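Local coordinates for ABC transporter, substrate binding protein (Aeropyrum pernix, PDB 3EAF), which probably captures a small solute outside the cell and hands it to an ABC importer in the membrane, as other periplasmic-type binding proteins do, at residues V7-D12 against I50-R55; A79-G84 against V295-L300; I100-A105 against P115-P120. One frame throughout, in Å; residues are numbered along the deposited sequence.

Contact 1: residues V7-D12 against I50-R55; sequences VGLLVD and INYIKR
L9 and K54 lie side by side across two parallel strands and point the same way. Both have CG anti to the backbone N (chi1 174° and -171°), which starts both side chains alike before K54 bends away at chi3, and CD2 of L9 rests 3.8 Å from CG of K54. V11 comes at that lysine from another direction: its side chain crosses the K54 chain at about a right angle, CG2 of V11 lying 4.0 Å from CG of K54. The same L9 CD2 also reaches CD1 of Y52 at 4.0 Å. At the other end V7 and I50 meet obliquely through their CG2 atoms, 3.7 Å apart.

Five backbone hydrogen bonds join the strands, from V7 N to N51 O through V11 N to R55 O; the shortest, R55 N to L9 O, is 2.8 Å. On the face of V7 and L9, helix 18-38 packs; its E29 bonds Y52 OH and, with E13 from the preceding loop, pairs with K54 NZ. R55 leaves by the face of L10 and bends at chi2; CG2 of I53 lies over one guanidinium face, offset toward its rim; NH1 bonds back to K54 O at 2.9 Å and NE meets E70. This is the parallel pair of a beta-alpha-beta crossover, with helix 18-38 in the connection, in the Rossmann-like first lobe of a type I periplasmic binding protein.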
ATOM      1  N   VAL A   7       2.565  -1.767 -20.921  1.00 10.16           N
ATOM      2  CA  VAL A   7       2.524  -1.923 -19.469  1.00  9.62           C
ATOM      3  C   VAL A   7       1.093  -2.231 -19.023  1.00  9.09           C
ATOM      4  O   VAL A   7       0.164  -1.514 -19.374  1.00  9.07           O
ATOM      5  CB  VAL A   7       3.070  -0.648 -18.753  1.00  9.67           C
ATOM      6  CG1 VAL A   7       2.856  -0.727 -17.244  1.00  9.51           C
ATOM      7  CG2 VAL A   7       4.558  -0.441 -19.070  1.00  9.62           C
ATOM      8  N   GLY A   8       0.916  -3.310 -18.267  1.00  8.89           N
ATOM      9  CA  GLY A   8      -0.388  -3.650 -17.719  1.00  8.55           C
ATOM     10  C   GLY A   8      -0.725  -2.820 -16.496  1.00  8.63           C
ATOM     11  O   GLY A   8       0.149  -2.481 -15.698  1.00  8.44           O
ATOM     12  N   LEU A   9      -2.000  -2.474 -16.365  1.00  8.80           N
ATOM     13  CA  LEU A   9      -2.500  -1.801 -15.176  1.00  8.47           C
ATOM     14  C   LEU A   9      -3.683  -2.600 -14.639  1.00  8.43           C
ATOM     15  O   LEU A   9      -4.788  -2.526 -15.176  1.00  8.29           O
ATOM     16  CB  LEU A   9      -2.902  -0.348 -15.489  1.00  8.73           C
ATOM     17  CG  LEU A   9      -3.580   0.465 -14.380  1.00  7.98           C
ATOM     18  CD1 LEU A   9      -2.717   0.545 -13.128  1.00  8.34           C
ATOM     19  CD2 LEU A   9      -3.938   1.859 -14.876  1.00  8.31           C
ATOM     20  N   LEU A  10      -3.430  -3.361 -13.578  1.00  8.15           N
ATOM     21  CA  LEU A  10      -4.447  -4.191 -12.951  1.00  8.85           C
ATOM     22  C   LEU A  10      -5.023  -3.467 -11.733  1.00  8.88           C
ATOM     23  O   LEU A  10      -4.300  -3.164 -10.785  1.00  9.16           O
ATOM     24  CB  LEU A  10      -3.839  -5.542 -12.551  1.00  8.36           C
ATOM     25  CG  LEU A  10      -4.782  -6.689 -12.184  1.00  8.13           C
ATOM     26  CD1 LEU A  10      -5.366  -7.347 -13.432  1.00  6.92           C
ATOM     27  CD2 LEU A  10      -4.033  -7.708 -11.335  1.00  8.10           C
ATOM     28  N   VAL A  11      -6.317  -3.171 -11.779  1.00  9.37           N
ATOM     29  CA  VAL A  11      -6.961  -2.364 -10.739  1.00  9.34           C
ATOM     30  C   VAL A  11      -8.260  -2.976 -10.226  1.00  9.84           C
ATOM     31  O   VAL A  11      -8.877  -3.809 -10.893  1.00  9.70           O
ATOM     32  CB  VAL A  11      -7.216  -0.900 -11.208  1.00  9.50           C
ATOM     33  CG1 VAL A  11      -5.893  -0.168 -11.443  1.00  8.99           C
ATOM     34  CG2 VAL A  11      -8.104  -0.843 -12.464  1.00  8.88           C
ATOM     35  N   ASP A  12      -8.665  -2.562  -9.027  1.00  9.94           N
ATOM     36  CA  ASP A  12      -9.992  -2.887  -8.525  1.00 10.37           C
ATOM     37  C   ASP A  12     -10.832  -1.615  -8.473  1.00 10.54           C
ATOM     38  O   ASP A  12     -10.716  -0.823  -7.539  1.00 10.47           O
ATOM     39  CB  ASP A  12      -9.915  -3.552  -7.146  1.00  9.89           C
ATOM     40  CG  ASP A  12     -11.282  -3.937  -6.607  1.00 10.80           C
ATOM     41  OD1 ASP A  12     -12.285  -3.755  -7.334  1.00  9.81           O
ATOM     42  OD2 ASP A  12     -11.357  -4.425  -5.458  1.00 11.32           O
ATOM     43  N   ILE A  50       4.744   5.041 -23.052  1.00 11.82           N
ATOM     44  CA  ILE A  50       4.118   3.910 -22.382  1.00 11.04           C
ATOM     45  C   ILE A  50       2.692   3.744 -22.875  1.00 11.01           C
ATOM     46  O   ILE A  50       1.838   4.627 -22.678  1.00 11.10           O
ATOM     47  CB  ILE A  50       4.152   4.029 -20.836  1.00 11.25           C
ATOM     48  CG1 ILE A  50       5.607   4.089 -20.334  1.00 10.09           C
ATOM     49  CG2 ILE A  50       3.412   2.854 -20.206  1.00 10.17           C
ATOM     50  CD1 ILE A  50       5.752   4.125 -18.829  1.00 10.80           C
ATOM     51  N   ASN A  51       2.453   2.616 -23.537  1.00 10.52           N
ATOM     52  CA  ASN A  51       1.107   2.197 -23.870  1.00 10.86           C
ATOM     53  C   ASN A  51       0.633   1.325 -22.721  1.00 10.66           C
ATOM     54  O   ASN A  51       1.066   0.178 -22.585  1.00 10.78           O
ATOM     55  CB  ASN A  51       1.082   1.427 -25.204  1.00 10.92           C
ATOM     56  CG  ASN A  51      -0.302   0.874 -25.543  1.00 11.80           C
ATOM     57  OD1 ASN A  51      -1.324   1.539 -25.342  1.00 13.67           O
ATOM     58  ND2 ASN A  51      -0.336  -0.349 -26.056  1.00 10.37           N
ATOM     59  N   TYR A  52      -0.223   1.876 -21.870  1.00 10.76           N
ATOM     60  CA  TYR A  52      -0.723   1.113 -20.727  1.00 11.00           C
ATOM     61  C   TYR A  52      -2.099   0.532 -21.010  1.00 11.24           C
ATOM     62  O   TYR A  52      -2.924   1.161 -21.683  1.00 11.41           O
ATOM     63  CB  TYR A  52      -0.713   1.937 -19.437  1.00 10.99           C
ATOM     64  CG  TYR A  52      -1.782   3.006 -19.323  1.00 11.18           C
ATOM     65  CD1 TYR A  52      -3.005   2.735 -18.706  1.00 10.42           C
ATOM     66  CD2 TYR A  52      -1.561   4.295 -19.806  1.00 11.14           C
ATOM     67  CE1 TYR A  52      -3.993   3.723 -18.589  1.00 11.41           C
ATOM     68  CE2 TYR A  52      -2.538   5.288 -19.697  1.00 11.59           C
ATOM     69  CZ  TYR A  52      -3.750   4.996 -19.084  1.00 12.09           C
ATOM     70  OH  TYR A  52      -4.714   5.979 -18.961  1.00 12.24           O
ATOM     71  N   ILE A  53      -2.329  -0.671 -20.495  1.00 11.32           N
ATOM     72  CA  ILE A  53      -3.570  -1.394 -20.730  1.00 11.40           C
ATOM     73  C   ILE A  53      -4.279  -1.603 -19.383  1.00 11.55           C
ATOM     74  O   ILE A  53      -3.858  -2.425 -18.563  1.00 10.55           O
ATOM     75  CB  ILE A  53      -3.310  -2.750 -21.472  1.00 11.48           C
ATOM     76  CG1 ILE A  53      -2.608  -2.531 -22.823  1.00 12.12           C
ATOM     77  CG2 ILE A  53      -4.604  -3.518 -21.697  1.00 11.79           C
ATOM     78  CD1 ILE A  53      -1.099  -2.751 -22.790  1.00 13.07           C
ATOM     79  N   LYS A  54      -5.345  -0.842 -19.154  1.00 11.86           N
ATOM     80  CA  LYS A  54      -6.050  -0.890 -17.878  1.00 12.38           C
ATOM     81  C   LYS A  54      -7.105  -1.986 -17.858  1.00 12.47           C
ATOM     82  O   LYS A  54      -7.912  -2.103 -18.782  1.00 12.92           O
ATOM     83  CB  LYS A  54      -6.691   0.456 -17.546  1.00 12.24           C
ATOM     84  CG  LYS A  54      -7.246   0.521 -16.128  1.00 13.23           C
ATOM     85  CD  LYS A  54      -7.786   1.899 -15.777  1.00 13.03           C
ATOM     86  CE  LYS A  54      -9.249   2.024 -16.148  1.00 12.98           C
ATOM     87  NZ  LYS A  54      -9.830   3.278 -15.598  1.00 13.23           N
ATOM     88  N   ARG A  55      -7.090  -2.781 -16.792  1.00 12.51           N
ATOM     89  CA  ARG A  55      -8.068  -3.850 -16.598  1.00 12.36           C
ATOM     90  C   ARG A  55      -8.603  -3.838 -15.168  1.00 12.19           C
ATOM     91  O   ARG A  55      -7.836  -3.996 -14.218  1.00 12.42           O
ATOM     92  CB  ARG A  55      -7.434  -5.209 -16.912  1.00 12.20           C
ATOM     93  CG  ARG A  55      -7.057  -5.421 -18.378  1.00 12.79           C
ATOM     94  CD  ARG A  55      -8.296  -5.571 -19.246  1.00 12.60           C
ATOM     95  NE  ARG A  55      -7.960  -5.816 -20.642  1.00 13.42           N
ATOM     96  CZ  ARG A  55      -7.919  -4.873 -21.579  1.00 14.24           C
ATOM     97  NH1 ARG A  55      -8.196  -3.611 -21.272  1.00 12.70           N
ATOM     98  NH2 ARG A  55      -7.611  -5.200 -22.829  1.00 13.92           N
TER

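Contact 2: residues A79-G84 against V295-L300; sequences AIIGWG and VNVWLL
This is an apolar helix-on-sheet contact: A79 and I81 of inner strand 79-82 press against N296, V297 and L300 of helix 288-304, which lies against the first-lobe sheet. The helix runs nearly antiparallel to the strand, at 162°, with the two short axes 9.3 Å apart. It arrives more than two hundred residues after the strand, once the chain has built most of the second sheet, so the contact brings a late piece of sequence back onto the first lobe.

I81 carries most of it. Its CG1 stands anti to the carbonyl carbon (chi1 -56°), and CD1 at the end of that branch settles on the helix backbone, 3.7 Å from N296 O. Its other branch, CG2, lies 4.1 Å from CB of N296, the two side chains meeting at a slant. CG1 of I81 then comes to 4.3 Å from CG2 of V297, and CD1 to 4.4 Å from CD2 of L300. One helical turn beyond N296, L300 splits its methyls: CD1 reaches back along the strand to CB of A79 at 3.9 Å, while CD2 is the methyl facing I81.

F32 and Y24 of helix 18-38 also touch I81, and I103 of the next strand touches I81, N296 and L300. I80, between A79 and I81, points away and packs on Y68 and F71 of helix 61-74. No hydrogen bond or charge pair crosses between strand and helix; the contact rests on buried hydrocarbon at ordinary van der Waals distances. The amide of N296 turns elsewhere, ND2 bonding to Y24 OH; toward I81 the residue offers its CB and backbone carbonyl.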
ATOM      1  N   ALA A  79       6.159  -4.891 -17.997  1.00 10.27           N
ATOM      2  CA  ALA A  79       5.901  -4.481 -16.623  1.00  9.81           C
ATOM      3  C   ALA A  79       4.399  -4.439 -16.367  1.00  9.44           C
ATOM      4  O   ALA A  79       3.614  -4.218 -17.288  1.00  9.15           O
ATOM      5  CB  ALA A  79       6.539  -3.110 -16.334  1.00  9.58           C
ATOM      6  N   ILE A  80       4.015  -4.676 -15.114  1.00  9.17           N
ATOM      7  CA  ILE A  80       2.626  -4.564 -14.679  1.00  9.07           C
ATOM      8  C   ILE A  80       2.559  -3.759 -13.393  1.00  9.06           C
ATOM      9  O   ILE A  80       3.331  -3.997 -12.450  1.00  9.07           O
ATOM     10  CB  ILE A  80       1.965  -5.952 -14.445  1.00  9.09           C
ATOM     11  CG1 ILE A  80       1.844  -6.716 -15.767  1.00  8.92           C
ATOM     12  CG2 ILE A  80       0.575  -5.796 -13.801  1.00  9.45           C
ATOM     13  CD1 ILE A  80       1.579  -8.221 -15.599  1.00  9.34           C
ATOM     14  N   ILE A  81       1.644  -2.796 -13.379  1.00  8.83           N
ATOM     15  CA  ILE A  81       1.286  -2.063 -12.178  1.00  8.59           C
ATOM     16  C   ILE A  81       0.066  -2.776 -11.622  1.00  8.84           C
ATOM     17  O   ILE A  81      -1.027  -2.699 -12.200  1.00  9.24           O
ATOM     18  CB  ILE A  81       0.983  -0.575 -12.496  1.00  8.83           C
ATOM     19  CG1 ILE A  81       2.185   0.087 -13.204  1.00  8.54           C
ATOM     20  CG2 ILE A  81       0.540   0.194 -11.231  1.00  7.92           C
ATOM     21  CD1 ILE A  81       3.472   0.194 -12.367  1.00  8.96           C
ATOM     22  N   GLY A  82       0.263  -3.497 -10.519  1.00  8.86           N
ATOM     23  CA  GLY A  82      -0.748  -4.421 -10.016  1.00  8.74           C
ATOM     24  C   GLY A  82      -1.442  -4.012  -8.732  1.00  8.70           C
ATOM     25  O   GLY A  82      -1.311  -2.875  -8.271  1.00  8.75           O
ATOM     26  N   TRP A  83      -2.168  -4.964  -8.145  1.00  8.61           N
ATOM     27  CA  TRP A  83      -3.069  -4.670  -7.039  1.00  8.25           C
ATOM     28  C   TRP A  83      -2.996  -5.679  -5.868  1.00  8.25           C
ATOM     29  O   TRP A  83      -2.146  -5.539  -4.989  1.00  8.38           O
ATOM     30  CB  TRP A  83      -4.511  -4.470  -7.557  1.00  7.83           C
ATOM     31  CG  TRP A  83      -5.494  -4.087  -6.484  1.00  7.88           C
ATOM     32  CD1 TRP A  83      -6.491  -4.868  -5.959  1.00  7.26           C
ATOM     33  CD2 TRP A  83      -5.555  -2.834  -5.785  1.00  7.31           C
ATOM     34  NE1 TRP A  83      -7.169  -4.174  -4.976  1.00  7.24           N
ATOM     35  CE2 TRP A  83      -6.617  -2.923  -4.855  1.00  7.02           C
ATOM     36  CE3 TRP A  83      -4.814  -1.645  -5.858  1.00  7.04           C
ATOM     37  CZ2 TRP A  83      -6.954  -1.867  -3.998  1.00  7.09           C
ATOM     38  CZ3 TRP A  83      -5.153  -0.592  -5.004  1.00  7.70           C
ATOM     39  CH2 TRP A  83      -6.211  -0.716  -4.084  1.00  7.63           C
ATOM     40  N   GLY A  84      -3.865  -6.686  -5.865  1.00  8.19           N
ATOM     41  CA  GLY A  84      -4.176  -7.443  -4.639  1.00  8.51           C
ATOM     42  C   GLY A  84      -3.099  -8.385  -4.138  1.00  8.56           C
ATOM     43  O   GLY A  84      -2.341  -8.943  -4.930  1.00  8.46           O
ATOM     44  N   VAL A 295       2.728   6.976  -7.432  1.00  7.39           N
ATOM     45  CA  VAL A 295       4.096   6.588  -7.065  1.00  7.58           C
ATOM     46  C   VAL A 295       4.523   5.226  -7.600  1.00  7.48           C
ATOM     47  O   VAL A 295       5.716   5.007  -7.827  1.00  8.00           O
ATOM     48  CB  VAL A 295       4.379   6.676  -5.539  1.00  7.65           C
ATOM     49  CG1 VAL A 295       4.268   8.129  -5.054  1.00  8.02           C
ATOM     50  CG2 VAL A 295       3.486   5.716  -4.726  1.00  7.72           C
ATOM     51  N   ASN A 296       3.569   4.315  -7.801  1.00  7.17           N
ATOM     52  CA  ASN A 296       3.887   3.032  -8.430  1.00  7.50           C
ATOM     53  C   ASN A 296       4.331   3.209  -9.880  1.00  7.25           C
ATOM     54  O   ASN A 296       5.343   2.651 -10.300  1.00  7.89           O
ATOM     55  CB  ASN A 296       2.733   2.024  -8.302  1.00  7.58           C
ATOM     56  CG  ASN A 296       2.682   1.369  -6.916  1.00  8.05           C
ATOM     57  OD1 ASN A 296       3.367   1.807  -5.991  1.00  8.31           O
ATOM     58  ND2 ASN A 296       1.872   0.320  -6.772  1.00  7.75           N
ATOM     59  N   VAL A 297       3.591   4.016 -10.630  1.00  7.09           N
ATOM     60  CA  VAL A 297       3.967   4.334 -12.008  1.00  7.15           C
ATOM     61  C   VAL A 297       5.305   5.090 -12.032  1.00  7.36           C
ATOM     62  O   VAL A 297       6.180   4.786 -12.853  1.00  7.39           O
ATOM     63  CB  VAL A 297       2.855   5.139 -12.716  1.00  7.13           C
ATOM     64  CG1 VAL A 297       3.306   5.614 -14.085  1.00  7.02           C
ATOM     65  CG2 VAL A 297       1.574   4.291 -12.816  1.00  7.12           C
ATOM     66  N   TRP A 298       5.464   6.045 -11.114  1.00  7.41           N
ATOM     67  CA  TRP A 298       6.673   6.872 -11.060  1.00  7.96           C
ATOM     68  C   TRP A 298       7.918   6.029 -10.814  1.00  7.98           C
ATOM     69  O   TRP A 298       8.974   6.301 -11.391  1.00  8.46           O
ATOM     70  CB  TRP A 298       6.563   7.941  -9.971  1.00  8.18           C
ATOM     71  CG  TRP A 298       7.446   9.156 -10.175  1.00  8.43           C
ATOM     72  CD1 TRP A 298       8.462   9.313 -11.088  1.00  8.96           C
ATOM     73  CD2 TRP A 298       7.392  10.377  -9.429  1.00  9.23           C
ATOM     74  NE1 TRP A 298       9.024  10.566 -10.962  1.00  8.16           N
ATOM     75  CE2 TRP A 298       8.392  11.234  -9.947  1.00  8.52           C
ATOM     76  CE3 TRP A 298       6.593  10.832  -8.366  1.00  9.54           C
ATOM     77  CZ2 TRP A 298       8.617  12.520  -9.434  1.00  9.21           C
ATOM     78  CZ3 TRP A 298       6.813  12.121  -7.866  1.00  9.22           C
ATOM     79  CH2 TRP A 298       7.811  12.946  -8.410  1.00  8.41           C
ATOM     80  N   LEU A 299       7.804   5.022  -9.948  1.00  7.74           N
ATOM     81  CA  LEU A 299       8.917   4.113  -9.703  1.00  8.04           C
ATOM     82  C   LEU A 299       9.346   3.428 -11.000  1.00  8.04           C
ATOM     83  O   LEU A 299      10.536   3.281 -11.260  1.00  7.98           O
ATOM     84  CB  LEU A 299       8.565   3.072  -8.622  1.00  8.19           C
ATOM     85  CG  LEU A 299       9.683   2.088  -8.234  1.00  8.21           C
ATOM     86  CD1 LEU A 299      10.816   2.802  -7.475  1.00  7.75           C
ATOM     87  CD2 LEU A 299       9.133   0.922  -7.418  1.00  8.26           C
ATOM     88  N   LEU A 300       8.372   3.006 -11.807  1.00  8.08           N
ATOM     89  CA  LEU A 300       8.647   2.441 -13.127  1.00  8.73           C
ATOM     90  C   LEU A 300       9.371   3.442 -14.044  1.00  8.97           C
ATOM     91  O   LEU A 300      10.349   3.086 -14.714  1.00  8.92           O
ATOM     92  CB  LEU A 300       7.346   1.954 -13.782  1.00  8.64           C
ATOM     93  CG  LEU A 300       7.413   1.466 -15.228  1.00  9.04           C
ATOM     94  CD1 LEU A 300       8.252   0.194 -15.336  1.00  9.57           C
ATOM     95  CD2 LEU A 300       6.014   1.250 -15.786  1.00  8.87           C
TER

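Contact 3: residues I100-A105 against P115-P120; sequences ITYISA and PFNFYP
F116, F118 and Y102 bury more surface than any other residue where strand 101-104 pairs in parallel with 117-118, the last strand of the first-lobe sheet. The loop linking the two strands holds no helix, unlike a classical beta-alpha-beta crossover.

F116 sits at the start of the pairing. Its CB lies 3.4 Å from I100 O, and its side chain crosses that of T101 at about a right angle, with CD1 of the ring 4.0 Å from T101 OG1, a hydroxyl bonded to G317 O. Its own carbonyl opens the ladder by accepting from Y102 N at 2.8 Å. An alanine at F116 would keep CB and the backbone bond but would probably open a gap beside the I100 carbonyl and T101 OG1, where the ring now lies.

F118 continues the ladder, its N giving to Y102 O and its O receiving from S104 N. Its side chain emerges on the face of I103: CB approaches I103 CG1, and CD2 of the ring is 4.3 Å from T101 CG2. Beyond, the ring meets Y341 edge-to-face and stacks with H346. Y341, with E325 and D340, forms the magnesium site, so F118 borders that site.

Y102 goes to the other face, alongside N117. The two point the same way, ring and amide planes 42° apart, with OD1 of N117 3.6 Å from CB of Y102. The tyrosine also packs on V95 of helix 85-98. Near this pair a water donates to S104 OG at 2.7 Å, a hydroxyl that also bonds S106 O, and lies 3.0 Å from both Y102 O and N117 OD1.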
ATOM      1  N   ILE A 100       8.699 -10.228 -16.086  1.00 14.41           N
ATOM      2  CA  ILE A 100       7.850  -9.033 -16.100  1.00 13.71           C
ATOM      3  C   ILE A 100       7.976  -8.314 -14.755  1.00 13.49           C
ATOM      4  O   ILE A 100       7.667  -8.896 -13.703  1.00 13.41           O
ATOM      5  CB  ILE A 100       6.362  -9.402 -16.387  1.00 13.91           C
ATOM      6  CG1 ILE A 100       6.224 -10.035 -17.782  1.00 14.04           C
ATOM      7  CG2 ILE A 100       5.441  -8.175 -16.235  1.00 13.79           C
ATOM      8  CD1 ILE A 100       4.808 -10.521 -18.137  1.00 13.69           C
ATOM      9  N   THR A 101       8.460  -7.070 -14.782  1.00 12.92           N
ATOM     10  CA  THR A 101       8.582  -6.254 -13.563  1.00 12.14           C
ATOM     11  C   THR A 101       7.185  -5.947 -13.010  1.00 11.74           C
ATOM     12  O   THR A 101       6.320  -5.437 -13.727  1.00 11.78           O
ATOM     13  CB  THR A 101       9.381  -4.945 -13.813  1.00 12.54           C
ATOM     14  OG1 THR A 101      10.771  -5.252 -13.964  1.00 11.81           O
ATOM     15  CG2 THR A 101       9.228  -3.969 -12.643  1.00 12.25           C
ATOM     16  N   TYR A 102       6.974  -6.265 -11.735  1.00 10.67           N
ATOM     17  CA  TYR A 102       5.639  -6.197 -11.146  1.00  9.76           C
ATOM     18  C   TYR A 102       5.654  -5.276  -9.935  1.00  9.36           C
ATOM     19  O   TYR A 102       6.271  -5.593  -8.912  1.00  8.98           O
ATOM     20  CB  TYR A 102       5.175  -7.605 -10.746  1.00  9.81           C
ATOM     21  CG  TYR A 102       3.674  -7.811 -10.779  1.00  9.36           C
ATOM     22  CD1 TYR A 102       3.076  -8.475 -11.843  1.00  9.58           C
ATOM     23  CD2 TYR A 102       2.861  -7.349  -9.749  1.00  9.10           C
ATOM     24  CE1 TYR A 102       1.704  -8.671 -11.891  1.00  9.72           C
ATOM     25  CE2 TYR A 102       1.473  -7.540  -9.788  1.00  9.94           C
ATOM     26  CZ  TYR A 102       0.911  -8.205 -10.864  1.00 10.18           C
ATOM     27  OH  TYR A 102      -0.447  -8.404 -10.924  1.00 10.91           O
ATOM     28  N   ILE A 103       4.988  -4.130 -10.067  1.00  9.02           N
ATOM     29  CA  ILE A 103       4.912  -3.139  -9.003  1.00  8.93           C
ATOM     30  C   ILE A 103       3.481  -3.076  -8.486  1.00  9.16           C
ATOM     31  O   ILE A 103       2.555  -2.686  -9.214  1.00  9.50           O
ATOM     32  CB  ILE A 103       5.384  -1.737  -9.468  1.00  9.14           C
ATOM     33  CG1 ILE A 103       6.807  -1.815 -10.042  1.00  9.15           C
ATOM     34  CG2 ILE A 103       5.309  -0.740  -8.296  1.00  9.00           C
ATOM     35  CD1 ILE A 103       7.269  -0.579 -10.822  1.00  8.93           C
ATOM     36  N   SER A 104       3.306  -3.446  -7.219  1.00  8.97           N
ATOM     37  CA  SER A 104       1.977  -3.711  -6.688  1.00  8.39           C
ATOM     38  C   SER A 104       1.542  -2.756  -5.598  1.00  8.12           C
ATOM     39  O   SER A 104       2.358  -2.225  -4.842  1.00  8.14           O
ATOM     40  CB  SER A 104       1.897  -5.152  -6.174  1.00  8.61           C
ATOM     41  OG  SER A 104       2.902  -5.411  -5.206  1.00  8.29           O
ATOM     42  N   ALA A 105       0.234  -2.544  -5.537  1.00  7.75           N
ATOM     43  CA  ALA A 105      -0.408  -1.948  -4.384  1.00  8.11           C
ATOM     44  C   ALA A 105      -0.286  -2.848  -3.153  1.00  8.04           C
ATOM     45  O   ALA A 105      -0.235  -2.354  -2.030  1.00  8.72           O
ATOM     46  CB  ALA A 105      -1.847  -1.670  -4.683  1.00  7.95           C
ATOM     47  N   PRO A 115      12.034 -12.244  -7.301  1.00 12.11           N
ATOM     48  CA  PRO A 115      12.961 -11.360  -8.021  1.00 12.20           C
ATOM     49  C   PRO A 115      12.334 -10.212  -8.823  1.00 11.63           C
ATOM     50  O   PRO A 115      12.984  -9.199  -9.009  1.00 12.03           O
ATOM     51  CB  PRO A 115      13.715 -12.321  -8.954  1.00 12.12           C
ATOM     52  CG  PRO A 115      13.576 -13.674  -8.287  1.00 12.80           C
ATOM     53  CD  PRO A 115      12.175 -13.646  -7.735  1.00 12.15           C
ATOM     54  N   PHE A 116      11.102 -10.359  -9.299  1.00 11.52           N
ATOM     55  CA  PHE A 116      10.512  -9.327 -10.159  1.00 11.31           C
ATOM     56  C   PHE A 116       9.441  -8.472  -9.486  1.00 11.18           C
ATOM     57  O   PHE A 116       8.840  -7.616 -10.137  1.00 11.07           O
ATOM     58  CB  PHE A 116      10.009  -9.928 -11.484  1.00 11.25           C
ATOM     59  CG  PHE A 116      11.104 -10.154 -12.486  1.00 11.28           C
ATOM     60  CD1 PHE A 116      11.338  -9.225 -13.502  1.00 11.60           C
ATOM     61  CD2 PHE A 116      11.938 -11.273 -12.393  1.00 11.64           C
ATOM     62  CE1 PHE A 116      12.369  -9.421 -14.430  1.00 11.60           C
ATOM     63  CE2 PHE A 116      12.968 -11.483 -13.319  1.00 12.23           C
ATOM     64  CZ  PHE A 116      13.185 -10.547 -14.338  1.00 11.08           C
ATOM     65  N   ASN A 117       9.229  -8.685  -8.183  1.00 10.83           N
ATOM     66  CA  ASN A 117       8.242  -7.914  -7.428  1.00 10.43           C
ATOM     67  C   ASN A 117       8.850  -6.769  -6.619  1.00 10.24           C
ATOM     68  O   ASN A 117       9.824  -6.960  -5.879  1.00 10.67           O
ATOM     69  CB  ASN A 117       7.407  -8.828  -6.527  1.00 10.20           C
ATOM     70  CG  ASN A 117       6.498  -9.757  -7.322  1.00 10.08           C
ATOM     71  OD1 ASN A 117       5.338  -9.431  -7.606  1.00 10.86           O
ATOM     72  ND2 ASN A 117       7.026 -10.903  -7.708  1.00  6.99           N
ATOM     73  N   PHE A 118       8.266  -5.581  -6.777  1.00  9.81           N
ATOM     74  CA  PHE A 118       8.726  -4.365  -6.105  1.00  9.34           C
ATOM     75  C   PHE A 118       7.514  -3.559  -5.639  1.00  8.99           C
ATOM     76  O   PHE A 118       6.434  -3.650  -6.218  1.00  8.78           O
ATOM     77  CB  PHE A 118       9.556  -3.486  -7.055  1.00  9.17           C
ATOM     78  CG  PHE A 118      10.815  -4.132  -7.566  1.00  9.68           C
ATOM     79  CD1 PHE A 118      12.034  -3.914  -6.927  1.00  9.46           C
ATOM     80  CD2 PHE A 118      10.794  -4.929  -8.713  1.00  9.46           C
ATOM     81  CE1 PHE A 118      13.209  -4.500  -7.402  1.00  9.98           C
ATOM     82  CE2 PHE A 118      11.964  -5.517  -9.202  1.00  9.08           C
ATOM     83  CZ  PHE A 118      13.176  -5.297  -8.552  1.00  7.94           C
ATOM     84  N   TYR A 119       7.698  -2.775  -4.586  1.00  8.66           N
ATOM     85  CA  TYR A 119       6.719  -1.754  -4.203  1.00  8.42           C
ATOM     86  C   TYR A 119       7.449  -0.681  -3.408  1.00  8.33           C
ATOM     87  O   TYR A 119       8.364  -1.002  -2.656  1.00  8.04           O
ATOM     88  CB  TYR A 119       5.521  -2.342  -3.430  1.00  8.17           C
ATOM     89  CG  TYR A 119       5.867  -3.362  -2.361  1.00  8.55           C
ATOM     90  CD1 TYR A 119       6.230  -2.955  -1.071  1.00  8.17           C
ATOM     91  CD2 TYR A 119       5.807  -4.733  -2.626  1.00  8.62           C
ATOM     92  CE1 TYR A 119       6.559  -3.882  -0.085  1.00  8.28           C
ATOM     93  CE2 TYR A 119       6.129  -5.671  -1.637  1.00  8.67           C
ATOM     94  CZ  TYR A 119       6.502  -5.236  -0.372  1.00  8.74           C
ATOM     95  OH  TYR A 119       6.808  -6.157   0.608  1.00  8.57           O
ATOM     96  N   PRO A 120       7.056   0.599  -3.580  1.00  8.12           N
ATOM     97  CA  PRO A 120       7.781   1.725  -2.983  1.00  7.73           C
ATOM     98  C   PRO A 120       7.390   2.020  -1.526  1.00  7.53           C
ATOM     99  O   PRO A 120       7.149   3.178  -1.163  1.00  6.90           O
ATOM    100  CB  PRO A 120       7.383   2.889  -3.892  1.00  7.81           C
ATOM    101  CG  PRO A 120       5.980   2.576  -4.267  1.00  7.74           C
ATOM    102  CD  PRO A 120       5.890   1.061  -4.361  1.00  8.02           C
TER
HETATM  103  O   HOH W   1       4.966  -6.682  -6.465  1.00 10.82           O

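How the contacts relate
All three contacts involve the six-stranded sheet of the first lobe, contact 2 through strand 79-82 alone. The order is 40-41, 47-56, 3-11, 79-82, 101-104, 117-118, so contacts 1 and 3 pair strands toward its two edges, their centres 14 Å apart, and strand 79-82 joins them. G8 and L10 make probable backbone hydrogen bonds to I81; I80 and G82 do likewise with T101 and I103. Centres of contacts 1 and 2 are 9 Å apart, those of 2 and 3 about 7 Å. Along the chain contact 1 closes first and contact 3 nests in the loop closed by contact 2. A late helix, 288-304, thus completes the lobe, reaching contact 1 (V7, I50) and contact 3 (P120).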